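Local coordinates for protein mitomycin biosynthesis 6-O-methyltransferase (Streptomyces lavendulae, PDB 3GWZ) that transfers a methyl group from S-adenosyl-L-methionine to the quinone hydroxyl of demethylated mitomycins, giving the methoxy group of mitomycins A and B, at residues A[306-311]-A[331-336]. Residues are numbered along the deposited sequence; the frame is centred on the assembly and turned at random.
Sequences IDNLID and GAERSE
Asn-308 and Glu-333 grip each other in the tight part of this contact. Asn-308 ND2 gives a hydrogen bond to Glu-333 OE2 (2.7 Å), on the syn side of the carboxylate. The amide and carboxylate planes stand 74° apart. The Glu-333 chain bends at chi2 (-73°), which turns the carboxylate back over Asn-308 CB. A water accepts from Arg-334 N and donates to Asn-308 O and to Glu-333 OE1. OE1 also bonds His-279 ND1, of the inferred proton acceptor, and Asp-307 OD1 bonds His-276 ND1. The two carboxylates come within 4.1 Å, from Asp-307 OD1 to Glu-333 OE1. The methyltransferase domain has the class I Rossmann-like fold. Here the C-terminal end of strand 302-308 meets the loop between helices 316-329 and 336-344. Asn-308 binds substrate, so its bond to Glu-333 probably helps set the amide there. Further along, Ile-310 N donates to Arg-334 O (3.0 Å), nearly straight at 171° but from above the carbonyl plane. Ile-310 CG1 packs tightly on Glu-333 CB at 3.7 Å, and Arg-93 of the second subunit packs against the isoleucine. Toward partly exposed Ser-335 and Glu-336 the fit is looser. Ile-310 O and Glu-336 N lie 4.5 Å apart, bridged by a second water, while Leu-309 CD2 touches Glu-336 CB at 3.8 Å. Ser-335 sits at the N-cap position of helix 336-344, its OG bonded to Ser-337 OG. The extended Glu-336 chain carries OE1 to a hydrogen bond with Ser-353 OG.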
loop_
_atom_site.group_PDB
_atom_site.type_symbol
_atom_site.label_atom_id
_atom_site.label_comp_id
_atom_site.label_asym_id
_atom_site.label_seq_id
_atom_site.Cartn_x
_atom_site.Cartn_y
_atom_site.Cartn_z
ATOM N N ILE A 306 -12.999 -1.276 31.010
ATOM C CA ILE A 306 -12.536 -2.266 30.049
ATOM C C ILE A 306 -11.015 -2.271 30.050
ATOM O O ILE A 306 -10.380 -1.332 29.578
ATOM C CB ILE A 306 -13.098 -1.966 28.647
ATOM C CG1 ILE A 306 -14.631 -1.900 28.723
ATOM C CG2 ILE A 306 -12.642 -3.018 27.640
ATOM C CD1 ILE A 306 -15.297 -1.332 27.481
ATOM N N ASP A 307 -10.422 -3.308 30.620
ATOM C CA ASP A 307 -8.969 -3.289 30.755
ATOM C C ASP A 307 -8.380 -4.685 30.866
ATOM O O ASP A 307 -9.104 -5.686 30.872
ATOM C CB ASP A 307 -8.540 -2.404 31.939
ATOM C CG ASP A 307 -7.462 -1.389 31.552
ATOM O OD1 ASP A 307 -6.580 -1.739 30.736
ATOM O OD2 ASP A 307 -7.494 -0.239 32.058
ATOM N N ASN A 308 -7.054 -4.740 30.908
ATOM C CA ASN A 308 -6.348 -5.992 31.077
ATOM C C ASN A 308 -6.445 -6.373 32.548
ATOM O O ASN A 308 -6.080 -5.585 33.414
ATOM C CB ASN A 308 -4.888 -5.826 30.639
ATOM C CG ASN A 308 -4.762 -5.273 29.219
ATOM O OD1 ASN A 308 -5.478 -5.696 28.315
ATOM N ND2 ASN A 308 -3.855 -4.319 29.023
ATOM N N LEU A 309 -6.969 -7.556 32.840
ATOM C CA LEU A 309 -7.051 -7.993 34.229
ATOM C C LEU A 309 -6.026 -9.071 34.535
ATOM O O LEU A 309 -5.868 -10.020 33.773
ATOM C CB LEU A 309 -8.458 -8.487 34.586
ATOM C CG LEU A 309 -9.341 -7.439 35.277
ATOM C CD1 LEU A 309 -9.446 -6.199 34.425
ATOM C CD2 LEU A 309 -10.717 -7.997 35.577
ATOM N N ILE A 310 -5.340 -8.908 35.660
ATOM C CA ILE A 310 -4.378 -9.893 36.141
ATOM C C ILE A 310 -5.104 -10.984 36.913
ATOM O O ILE A 310 -5.778 -10.701 37.909
ATOM C CB ILE A 310 -3.378 -9.246 37.106
ATOM C CG1 ILE A 310 -2.577 -8.159 36.385
ATOM C CG2 ILE A 310 -2.469 -10.316 37.747
ATOM C CD1 ILE A 310 -1.741 -8.697 35.249
ATOM N N ASP A 311 -4.978 -12.220 36.443
ATOM C CA ASP A 311 -5.540 -13.359 37.150
ATOM C C ASP A 311 -4.427 -14.176 37.797
ATOM O O ASP A 311 -3.317 -13.678 38.007
ATOM C CB ASP A 311 -6.405 -14.224 36.226
ATOM C CG ASP A 311 -5.623 -14.827 35.076
ATOM O OD1 ASP A 311 -4.375 -14.846 35.134
ATOM O OD2 ASP A 311 -6.261 -15.291 34.108
ATOM N N GLY A 331 2.183 3.369 35.196
ATOM C CA GLY A 331 0.974 2.593 35.385
ATOM C C GLY A 331 1.233 1.160 35.800
ATOM O O GLY A 331 2.356 0.785 36.108
ATOM N N ALA A 332 0.172 0.357 35.801
ATOM C CA ALA A 332 0.230 -1.029 36.242
ATOM C C ALA A 332 -1.099 -1.691 35.931
ATOM O O ALA A 332 -2.147 -1.055 36.016
ATOM C CB ALA A 332 0.495 -1.105 37.746
ATOM N N GLU A 333 -1.052 -2.969 35.576
ATOM C CA GLU A 333 -2.268 -3.759 35.423
ATOM C C GLU A 333 -2.724 -4.174 36.804
ATOM O O GLU A 333 -1.906 -4.296 37.726
ATOM C CB GLU A 333 -2.014 -5.001 34.559
ATOM C CG GLU A 333 -1.358 -4.716 33.207
ATOM C CD GLU A 333 -2.297 -4.055 32.201
ATOM O OE1 GLU A 333 -3.337 -3.491 32.614
ATOM O OE2 GLU A 333 -1.988 -4.089 30.986
ATOM N N ARG A 334 -4.027 -4.394 36.945
ATOM C CA ARG A 334 -4.616 -4.747 38.226
ATOM C C ARG A 334 -5.482 -6.004 38.101
ATOM O O ARG A 334 -5.946 -6.342 37.007
ATOM C CB ARG A 334 -5.476 -3.589 38.742
ATOM C CG ARG A 334 -4.684 -2.404 39.313
ATOM C CD ARG A 334 -5.627 -1.227 39.570
ATOM N NE ARG A 334 -4.929 -0.056 40.080
ATOM C CZ ARG A 334 -4.571 0.987 39.336
ATOM N NH1 ARG A 334 -4.854 1.013 38.030
ATOM N NH2 ARG A 334 -3.941 2.011 39.902
ATOM N N SER A 335 -5.678 -6.692 39.223
ATOM C CA SER A 335 -6.641 -7.788 39.310
ATOM C C SER A 335 -8.029 -7.198 39.534
ATOM O O SER A 335 -8.159 -6.020 39.862
ATOM C CB SER A 335 -6.297 -8.710 40.481
ATOM O OG SER A 335 -6.611 -8.088 41.714
ATOM N N GLU A 336 -9.069 -8.006 39.359
ATOM C CA GLU A 336 -10.419 -7.512 39.616
ATOM C C GLU A 336 -10.590 -7.057 41.069
ATOM O O GLU A 336 -11.246 -6.063 41.326
ATOM C CB GLU A 336 -11.476 -8.560 39.247
ATOM C CG GLU A 336 -12.903 -8.056 39.362
ATOM C CD GLU A 336 -13.939 -9.075 38.900
ATOM O OE1 GLU A 336 -13.708 -9.758 37.876
ATOM O OE2 GLU A 336 -14.991 -9.184 39.563
HETATM O O HOH W 1 -5.405 -3.402 34.352
HETATM O O HOH W 2 -8.532 -10.728 38.355
#